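Local coordinates for RNA-dependent RNA polymerase (Qualyub virus, PDB 6DX1), which probably removes ubiquitin or ubiquitin-like modifiers from conjugated proteins through its viral OTU-type cysteine protease domain, at residues Val60-Trp72 / Asp84-Tyr97. Numbering follows the deposited sequence.
Sequences VKNMCREFAETNW and DPEHYARESKREGY
Lys61 reaches the last turn of helix 85-92, where its NZ donates to Ser92 O at 2.9 Å, almost in line with the carbonyl bond; a lysine suits this spot because its long chain, bent at chi3, can carry a charge to a main-chain carbonyl there. Its own carbonyl is linked through a water to Tyr88 OH, which also bonds Glu103. One turn on, the small Cys64 lets that hydroxyl approach its CB. Ala89, a methyl only, lets the Arg65 chain lie close, CD 3.7 Å from Ala89 CA. A bend at chi3 (-76°) swings the guanidinium round; Lys93 CG lies over one face. The methyl of Ala68 packs on Tyr88 CD2, and Glu69 lays its CG against Pro85 CB. Beyond the helix, the broad indole of Trp72 takes the proline ring on one face, Pro85 CD 3.8 Å from the six-membered ring centroid in a CH-pi contact; proline suits the first helical position, after N-cap Asp84, where no main-chain N-H is needed. The axes of helices 60-70 and 85-92 run antiparallel (168°), laying helix 85-92 along helix 57-70, which also meets helices 41-51 and 101-111. In-plane bonds from Arg65 NH1 to Ser92 OG (3.1 Å) and NH2 to Asn62 OD1 probably fix the guanidinium's rotation.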
ATOM      1  N   VAL A  60       4.570   8.271  -8.664  1.00 17.84           N
ATOM      2  CA  VAL A  60       3.485   7.628  -7.929  1.00 17.46           C
ATOM      3  C   VAL A  60       2.698   8.669  -7.146  1.00 20.24           C
ATOM      4  O   VAL A  60       1.461   8.640  -7.122  1.00 21.30           O
ATOM      5  CB  VAL A  60       4.019   6.512  -7.011  1.00 16.72           C
ATOM      6  CG1 VAL A  60       2.858   5.798  -6.308  1.00 19.32           C
ATOM      7  CG2 VAL A  60       4.845   5.508  -7.802  1.00 18.24           C
ATOM      8  N   LYS A  61       3.393   9.608  -6.490  1.00 17.93           N
ATOM      9  CA  LYS A  61       2.683  10.681  -5.796  1.00 20.19           C
ATOM     10  C   LYS A  61       1.825  11.466  -6.774  1.00 19.52           C
ATOM     11  O   LYS A  61       0.666  11.786  -6.478  1.00 20.28           O
ATOM     12  CB  LYS A  61       3.672  11.612  -5.081  1.00 19.50           C
ATOM     13  CG  LYS A  61       4.535  10.898  -4.053  1.00 20.96           C
ATOM     14  CD  LYS A  61       5.340  11.860  -3.179  1.00 22.70           C
ATOM     15  CE  LYS A  61       4.441  12.583  -2.182  1.00 29.77           C
ATOM     16  NZ  LYS A  61       5.223  13.436  -1.251  1.00 31.86           N
ATOM     17  N   ASN A  62       2.373  11.749  -7.963  1.00 20.86           N
ATOM     18  CA  ASN A  62       1.640  12.483  -8.993  1.00 23.22           C
ATOM     19  C   ASN A  62       0.373  11.745  -9.409  1.00 23.76           C
ATOM     20  O   ASN A  62      -0.691  12.356  -9.559  1.00 24.47           O
ATOM     21  CB  ASN A  62       2.526  12.698 -10.223  1.00 25.11           C
ATOM     22  CG  ASN A  62       3.550  13.792 -10.037  1.00 28.58           C
ATOM     23  OD1 ASN A  62       3.416  14.654  -9.169  1.00 28.96           O
ATOM     24  ND2 ASN A  62       4.587  13.768 -10.876  1.00 28.04           N
ATOM     25  N   MET A  63       0.473  10.435  -9.650  1.00 22.49           N
ATOM     26  CA  MET A  63      -0.694   9.722 -10.163  1.00 22.14           C
ATOM     27  C   MET A  63      -1.778   9.613  -9.099  1.00 21.43           C
ATOM     28  O   MET A  63      -2.966   9.605  -9.430  1.00 21.79           O
ATOM     29  CB  MET A  63      -0.304   8.339 -10.703  1.00 23.68           C
ATOM     30  CG  MET A  63       0.125   7.327  -9.660  1.00 24.50           C
ATOM     31  SD  MET A  63       0.607   5.732 -10.384  1.00 29.84           S
ATOM     32  CE  MET A  63       1.948   6.208 -11.478  1.00 23.39           C
ATOM     33  N   CYS A  64      -1.394   9.575  -7.822  1.00 19.45           N
ATOM     34  CA  CYS A  64      -2.390   9.598  -6.749  1.00 19.01           C
ATOM     35  C   CYS A  64      -3.149  10.921  -6.726  1.00 21.23           C
ATOM     36  O   CYS A  64      -4.377  10.939  -6.594  1.00 21.55           O
ATOM     37  CB  CYS A  64      -1.717   9.356  -5.397  1.00 22.02           C
ATOM     38  SG  CYS A  64      -1.192   7.639  -5.150  1.00 21.40           S
ATOM     39  N   ARG A  65      -2.428  12.040  -6.837  1.00 21.19           N
ATOM     40  CA  ARG A  65      -3.094  13.338  -6.856  1.00 23.11           C
ATOM     41  C   ARG A  65      -4.028  13.451  -8.046  1.00 22.28           C
ATOM     42  O   ARG A  65      -5.142  13.979  -7.925  1.00 24.94           O
ATOM     43  CB  ARG A  65      -2.051  14.456  -6.887  1.00 23.11           C
ATOM     44  CG  ARG A  65      -1.387  14.705  -5.557  1.00 22.95           C
ATOM     45  CD  ARG A  65      -0.460  15.916  -5.622  1.00 25.88           C
ATOM     46  NE  ARG A  65       0.794  15.634  -6.312  1.00 26.82           N
ATOM     47  CZ  ARG A  65       1.917  15.261  -5.702  1.00 26.09           C
ATOM     48  NH1 ARG A  65       1.946  15.126  -4.381  1.00 27.59           N
ATOM     49  NH2 ARG A  65       3.016  15.027  -6.408  1.00 26.85           N
ATOM     50  N   GLU A  66      -3.600  12.946  -9.205  1.00 22.86           N
ATOM     51  CA  GLU A  66      -4.421  13.061 -10.407  1.00 27.36           C
ATOM     52  C   GLU A  66      -5.692  12.232 -10.299  1.00 26.67           C
ATOM     53  O   GLU A  66      -6.766  12.683 -10.713  1.00 25.63           O
ATOM     54  CB  GLU A  66      -3.618  12.654 -11.638  1.00 29.35           C
ATOM     55  CG  GLU A  66      -2.690  13.764 -12.107  1.00 37.65           C
ATOM     56  CD  GLU A  66      -1.539  13.258 -12.940  1.00 45.83           C
ATOM     57  OE1 GLU A  66      -0.608  14.054 -13.205  1.00 51.79           O
ATOM     58  OE2 GLU A  66      -1.563  12.073 -13.344  1.00 47.60           O
ATOM     59  N   PHE A  67      -5.596  11.012  -9.755  1.00 24.62           N
ATOM     60  CA  PHE A  67      -6.798  10.200  -9.585  1.00 23.42           C
ATOM     61  C   PHE A  67      -7.734  10.810  -8.550  1.00 23.06           C
ATOM     62  O   PHE A  67      -8.962  10.706  -8.676  1.00 24.74           O
ATOM     63  CB  PHE A  67      -6.423   8.770  -9.194  1.00 21.70           C
ATOM     64  CG  PHE A  67      -7.561   7.788  -9.309  1.00 22.14           C
ATOM     65  CD1 PHE A  67      -7.989   7.348 -10.552  1.00 21.51           C
ATOM     66  CD2 PHE A  67      -8.186   7.295  -8.171  1.00 23.71           C
ATOM     67  CE1 PHE A  67      -9.031   6.425 -10.666  1.00 24.87           C
ATOM     68  CE2 PHE A  67      -9.227   6.374  -8.279  1.00 25.70           C
ATOM     69  CZ  PHE A  67      -9.646   5.943  -9.527  1.00 25.03           C
ATOM     70  N   ALA A  68      -7.184  11.439  -7.512  1.00 21.68           N
ATOM     71  CA  ALA A  68      -8.040  12.131  -6.556  1.00 21.89           C
ATOM     72  C   ALA A  68      -8.856  13.217  -7.248  1.00 27.53           C
ATOM     73  O   ALA A  68     -10.031  13.429  -6.919  1.00 30.19           O
ATOM     74  CB  ALA A  68      -7.202  12.725  -5.424  1.00 23.52           C
ATOM     75  N   GLU A  69      -8.253  13.905  -8.221  1.00 26.02           N
ATOM     76  CA  GLU A  69      -8.961  14.968  -8.933  1.00 29.82           C
ATOM     77  C   GLU A  69     -10.003  14.412  -9.898  1.00 30.50           C
ATOM     78  O   GLU A  69     -11.131  14.917  -9.958  1.00 35.05           O
ATOM     79  CB  GLU A  69      -7.962  15.853  -9.675  1.00 31.85           C
ATOM     80  CG  GLU A  69      -7.156  16.721  -8.769  1.00 39.65           C
ATOM     81  CD  GLU A  69      -5.813  17.054  -9.344  1.00 47.43           C
ATOM     82  OE1 GLU A  69      -4.887  17.198  -8.525  1.00 52.02           O
ATOM     83  OE2 GLU A  69      -5.671  17.161 -10.593  1.00 53.82           O
ATOM     84  N   THR A  70      -9.659  13.368 -10.652  1.00 27.75           N
ATOM     85  CA  THR A  70     -10.554  12.895 -11.701  1.00 29.05           C
ATOM     86  C   THR A  70     -11.629  11.954 -11.172  1.00 30.42           C
ATOM     87  O   THR A  70     -12.685  11.812 -11.803  1.00 31.57           O
ATOM     88  CB  THR A  70      -9.752  12.196 -12.805  1.00 31.26           C
ATOM     89  OG1 THR A  70      -9.069  11.058 -12.261  1.00 28.25           O
ATOM     90  CG2 THR A  70      -8.723  13.157 -13.413  1.00 32.36           C
ATOM     91  N   ASN A  71     -11.386  11.312 -10.034  1.00 25.96           N
ATOM     92  CA  ASN A  71     -12.238  10.233  -9.550  1.00 27.23           C
ATOM     93  C   ASN A  71     -12.545  10.400  -8.067  1.00 26.70           C
ATOM     94  O   ASN A  71     -12.701   9.412  -7.342  1.00 26.91           O
ATOM     95  CB  ASN A  71     -11.590   8.871  -9.817  1.00 27.60           C
ATOM     96  CG  ASN A  71     -11.541   8.523 -11.296  1.00 28.74           C
ATOM     97  OD1 ASN A  71     -10.814   9.147 -12.073  1.00 28.43           O
ATOM     98  ND2 ASN A  71     -12.313   7.516 -11.691  1.00 30.28           N
ATOM     99  N   TRP A  72     -12.653  11.650  -7.609  1.00 26.58           N
ATOM    100  CA  TRP A  72     -12.857  11.936  -6.191  1.00 26.86           C
ATOM    101  C   TRP A  72     -14.032  11.159  -5.611  1.00 28.74           C
ATOM    102  O   TRP A  72     -13.967  10.681  -4.470  1.00 26.35           O
ATOM    103  CB  TRP A  72     -13.078  13.436  -5.999  1.00 28.60           C
ATOM    104  CG  TRP A  72     -13.228  13.872  -4.579  1.00 27.15           C
ATOM    105  CD1 TRP A  72     -14.376  14.318  -3.975  1.00 30.86           C
ATOM    106  CD2 TRP A  72     -12.201  13.936  -3.582  1.00 26.37           C
ATOM    107  NE1 TRP A  72     -14.123  14.647  -2.666  1.00 30.27           N
ATOM    108  CE2 TRP A  72     -12.796  14.430  -2.401  1.00 30.15           C
ATOM    109  CE3 TRP A  72     -10.835  13.630  -3.572  1.00 26.55           C
ATOM    110  CZ2 TRP A  72     -12.076  14.611  -1.218  1.00 29.57           C
ATOM    111  CZ3 TRP A  72     -10.119  13.814  -2.398  1.00 29.63           C
ATOM    112  CH2 TRP A  72     -10.743  14.299  -1.238  1.00 30.26           C
ATOM    113  N   ASP A  84     -11.251  17.946  -0.157  1.00 31.36           N
ATOM    114  CA  ASP A  84     -11.446  17.981  -1.600  1.00 32.92           C
ATOM    115  C   ASP A  84     -10.119  17.631  -2.264  1.00 28.13           C
ATOM    116  O   ASP A  84      -9.086  17.544  -1.586  1.00 29.75           O
ATOM    117  CB  ASP A  84     -11.964  19.360  -2.058  1.00 36.69           C
ATOM    118  CG  ASP A  84     -11.228  20.519  -1.403  1.00 38.21           C
ATOM    119  OD1 ASP A  84      -9.982  20.540  -1.438  1.00 37.42           O
ATOM    120  OD2 ASP A  84     -11.905  21.424  -0.872  1.00 42.52           O
ATOM    121  N   PRO A  85     -10.109  17.396  -3.583  1.00 31.10           N
ATOM    122  CA  PRO A  85      -8.837  17.032  -4.235  1.00 29.17           C
ATOM    123  C   PRO A  85      -7.743  18.067  -4.057  1.00 34.05           C
ATOM    124  O   PRO A  85      -6.566  17.700  -3.963  1.00 29.48           O
ATOM    125  CB  PRO A  85      -9.226  16.875  -5.709  1.00 30.21           C
ATOM    126  CG  PRO A  85     -10.666  16.530  -5.686  1.00 29.51           C
ATOM    127  CD  PRO A  85     -11.247  17.283  -4.517  1.00 31.66           C
ATOM    128  N   GLU A  86      -8.099  19.354  -4.000  1.00 32.69           N
ATOM    129  CA  GLU A  86      -7.091  20.393  -3.843  1.00 33.31           C
ATOM    130  C   GLU A  86      -6.442  20.313  -2.469  1.00 30.56           C
ATOM    131  O   GLU A  86      -5.229  20.522  -2.335  1.00 32.85           O
ATOM    132  CB  GLU A  86      -7.719  21.771  -4.084  1.00 37.35           C
ATOM    133  CG  GLU A  86      -8.544  21.879  -5.383  1.00 44.03           C
ATOM    134  CD  GLU A  86      -9.927  21.238  -5.265  1.00 43.00           C
ATOM    135  OE1 GLU A  86     -10.549  20.925  -6.298  1.00 50.68           O
ATOM    136  OE2 GLU A  86     -10.393  21.051  -4.128  1.00 47.75           O
ATOM    137  N   HIS A  87      -7.232  20.000  -1.440  1.00 29.85           N
ATOM    138  CA  HIS A  87      -6.684  19.803  -0.101  1.00 28.46           C
ATOM    139  C   HIS A  87      -5.722  18.618  -0.072  1.00 28.91           C
ATOM    140  O   HIS A  87      -4.628  18.714   0.496  1.00 27.71           O
ATOM    141  CB  HIS A  87      -7.828  19.615   0.902  1.00 31.07           C
ATOM    142  CG  HIS A  87      -7.382  19.381   2.313  1.00 28.26           C
ATOM    143  ND1 HIS A  87      -8.184  18.769   3.253  1.00 30.27           N
ATOM    144  CD2 HIS A  87      -6.223  19.679   2.945  1.00 31.96           C
ATOM    145  CE1 HIS A  87      -7.534  18.690   4.399  1.00 30.38           C
ATOM    146  NE2 HIS A  87      -6.342  19.238   4.241  1.00 30.94           N
ATOM    147  N   TYR A  88      -6.101  17.498  -0.699  1.00 27.21           N
ATOM    148  CA  TYR A  88      -5.193  16.353  -0.747  1.00 24.60           C
ATOM    149  C   TYR A  88      -3.902  16.698  -1.482  1.00 25.59           C
ATOM    150  O   TYR A  88      -2.807  16.340  -1.030  1.00 24.48           O
ATOM    151  CB  TYR A  88      -5.874  15.149  -1.409  1.00 24.23           C
ATOM    152  CG  TYR A  88      -4.909  14.007  -1.617  1.00 22.26           C
ATOM    153  CD1 TYR A  88      -4.410  13.311  -0.533  1.00 23.85           C
ATOM    154  CD2 TYR A  88      -4.457  13.667  -2.890  1.00 23.97           C
ATOM    155  CE1 TYR A  88      -3.499  12.287  -0.697  1.00 23.23           C
ATOM    156  CE2 TYR A  88      -3.542  12.636  -3.072  1.00 21.84           C
ATOM    157  CZ  TYR A  88      -3.066  11.957  -1.960  1.00 23.58           C
ATOM    158  OH  TYR A  88      -2.154  10.934  -2.100  1.00 22.74           O
ATOM    159  N   ALA A  89      -4.010  17.383  -2.624  1.00 26.55           N
ATOM    160  CA  ALA A  89      -2.816  17.745  -3.385  1.00 27.20           C
ATOM    161  C   ALA A  89      -1.899  18.640  -2.565  1.00 29.18           C
ATOM    162  O   ALA A  89      -0.673  18.472  -2.584  1.00 28.60           O
ATOM    163  CB  ALA A  89      -3.211  18.438  -4.689  1.00 30.19           C
ATOM    164  N   ARG A  90      -2.486  19.590  -1.832  1.00 31.81           N
ATOM    165  CA  ARG A  90      -1.708  20.507  -1.008  1.00 33.18           C
ATOM    166  C   ARG A  90      -0.919  19.759   0.056  1.00 31.69           C
ATOM    167  O   ARG A  90       0.281  19.999   0.231  1.00 30.58           O
ATOM    168  CB  ARG A  90      -2.652  21.544  -0.378  1.00 34.92           C
ATOM    169  CG  ARG A  90      -2.120  22.345   0.800  1.00 41.84           C
ATOM    170  CD  ARG A  90      -3.137  23.416   1.221  1.00 42.89           C
ATOM    171  NE  ARG A  90      -4.098  23.709   0.145  1.00 40.39           N
ATOM    172  CZ  ARG A  90      -5.418  23.534   0.254  1.00 38.92           C
ATOM    173  NH1 ARG A  90      -5.900  23.091   1.400  1.00 41.32           N
ATOM    174  NH2 ARG A  90      -6.256  23.773  -0.764  1.00 41.90           N
ATOM    175  N   GLU A  91      -1.567  18.831   0.759  1.00 29.19           N
ATOM    176  CA  GLU A  91      -0.895  18.126   1.844  1.00 30.01           C
ATOM    177  C   GLU A  91       0.105  17.101   1.322  1.00 27.00           C
ATOM    178  O   GLU A  91       1.184  16.935   1.901  1.00 29.00           O
ATOM    179  CB  GLU A  91      -1.928  17.455   2.748  1.00 27.53           C
ATOM    180  CG  GLU A  91      -2.771  18.451   3.530  1.00 36.49           C
ATOM    181  CD  GLU A  91      -1.940  19.248   4.513  1.00 41.80           C
ATOM    182  OE1 GLU A  91      -1.154  18.631   5.259  1.00 41.26           O
ATOM    183  OE2 GLU A  91      -2.062  20.491   4.527  1.00 48.71           O
ATOM    184  N   SER A  92      -0.229  16.393   0.241  1.00 27.04           N
ATOM    185  CA  SER A  92       0.669  15.346  -0.225  1.00 24.80           C
ATOM    186  C   SER A  92       1.934  15.904  -0.860  1.00 29.56           C
ATOM    187  O   SER A  92       2.927  15.179  -0.970  1.00 28.31           O
ATOM    188  CB  SER A  92      -0.048  14.419  -1.213  1.00 26.13           C
ATOM    189  OG  SER A  92      -0.454  15.116  -2.373  1.00 28.68           O
ATOM    190  N   LYS A  93       1.921  17.172  -1.286  1.00 30.17           N
ATOM    191  CA  LYS A  93       3.131  17.802  -1.800  1.00 32.36           C
ATOM    192  C   LYS A  93       4.042  18.308  -0.693  1.00 34.99           C
ATOM    193  O   LYS A  93       5.179  18.701  -0.980  1.00 37.37           O
ATOM    194  CB  LYS A  93       2.770  18.971  -2.723  1.00 30.67           C
ATOM    195  CG  LYS A  93       2.230  18.567  -4.075  1.00 33.20           C
ATOM    196  CD  LYS A  93       1.653  19.775  -4.796  1.00 35.78           C
ATOM    197  CE  LYS A  93       1.235  19.447  -6.214  1.00 37.31           C
ATOM    198  NZ  LYS A  93       0.344  20.514  -6.762  1.00 38.13           N
ATOM    199  N   ARG A  94       3.584  18.304   0.554  1.00 32.76           N
ATOM    200  CA  ARG A  94       4.363  18.917   1.619  1.00 37.08           C
ATOM    201  C   ARG A  94       5.575  18.068   1.964  1.00 37.44           C
ATOM    202  O   ARG A  94       5.533  16.835   1.923  1.00 35.32           O
ATOM    203  CB  ARG A  94       3.504  19.137   2.876  1.00 34.79           C
ATOM    204  CG  ARG A  94       2.420  20.173   2.708  1.00 41.31           C
ATOM    205  CD  ARG A  94       2.999  21.298   1.917  1.00 48.47           C
ATOM    206  NE  ARG A  94       2.401  21.396   0.575  1.00 46.35           N
ATOM    207  CZ  ARG A  94       3.025  21.901  -0.482  1.00 49.11           C
ATOM    208  NH1 ARG A  94       4.274  22.307  -0.402  1.00 51.16           N
ATOM    209  NH2 ARG A  94       2.411  21.924  -1.662  1.00 51.00           N
ATOM    210  N   GLU A  95       6.664  18.751   2.299  1.00 41.09           N
ATOM    211  CA  GLU A  95       7.804  18.093   2.908  1.00 43.21           C
ATOM    212  C   GLU A  95       7.342  17.411   4.185  1.00 40.09           C
ATOM    213  O   GLU A  95       6.676  18.027   5.025  1.00 47.01           O
ATOM    214  CB  GLU A  95       8.900  19.118   3.214  1.00 46.62           C
ATOM    215  CG  GLU A  95       8.887  20.341   2.291  1.00 51.77           C
ATOM    216  CD  GLU A  95       9.880  21.427   2.704  1.00 52.49           C
ATOM    217  OE1 GLU A  95      10.164  21.558   3.920  1.00 54.86           O
ATOM    218  OE2 GLU A  95      10.371  22.154   1.812  1.00 51.50           O
ATOM    219  N   GLY A  96       7.659  16.131   4.317  1.00 38.26           N
ATOM    220  CA  GLY A  96       7.270  15.408   5.503  1.00 35.53           C
ATOM    221  C   GLY A  96       5.974  14.632   5.394  1.00 33.44           C
ATOM    222  O   GLY A  96       5.550  14.038   6.391  1.00 29.89           O
ATOM    223  N   TYR A  97       5.327  14.625   4.233  1.00 31.86           N
ATOM    224  CA  TYR A  97       4.163  13.768   4.036  1.00 28.61           C
ATOM    225  C   TYR A  97       4.602  12.307   3.932  1.00 24.68           C
ATOM    226  O   TYR A  97       5.583  11.993   3.257  1.00 27.74           O
ATOM    227  CB  TYR A  97       3.405  14.186   2.772  1.00 27.12           C
ATOM    228  CG  TYR A  97       2.107  13.443   2.571  1.00 25.79           C
ATOM    229  CD1 TYR A  97       0.971  13.805   3.281  1.00 24.84           C
ATOM    230  CD2 TYR A  97       2.016  12.378   1.675  1.00 23.02           C
ATOM    231  CE1 TYR A  97      -0.224  13.134   3.111  1.00 27.06           C
ATOM    232  CE2 TYR A  97       0.820  11.697   1.505  1.00 24.03           C
ATOM    233  CZ  TYR A  97      -0.289  12.077   2.223  1.00 25.00           C
ATOM    234  OH  TYR A  97      -1.483  11.410   2.060  1.00 25.98           O
TER
HETATM  235  O   HOH W   1       0.417  11.705  -3.454  1.00 23.91           O
HETATM  236  O   HOH W   2       5.605  10.955   0.856  1.00 32.33           O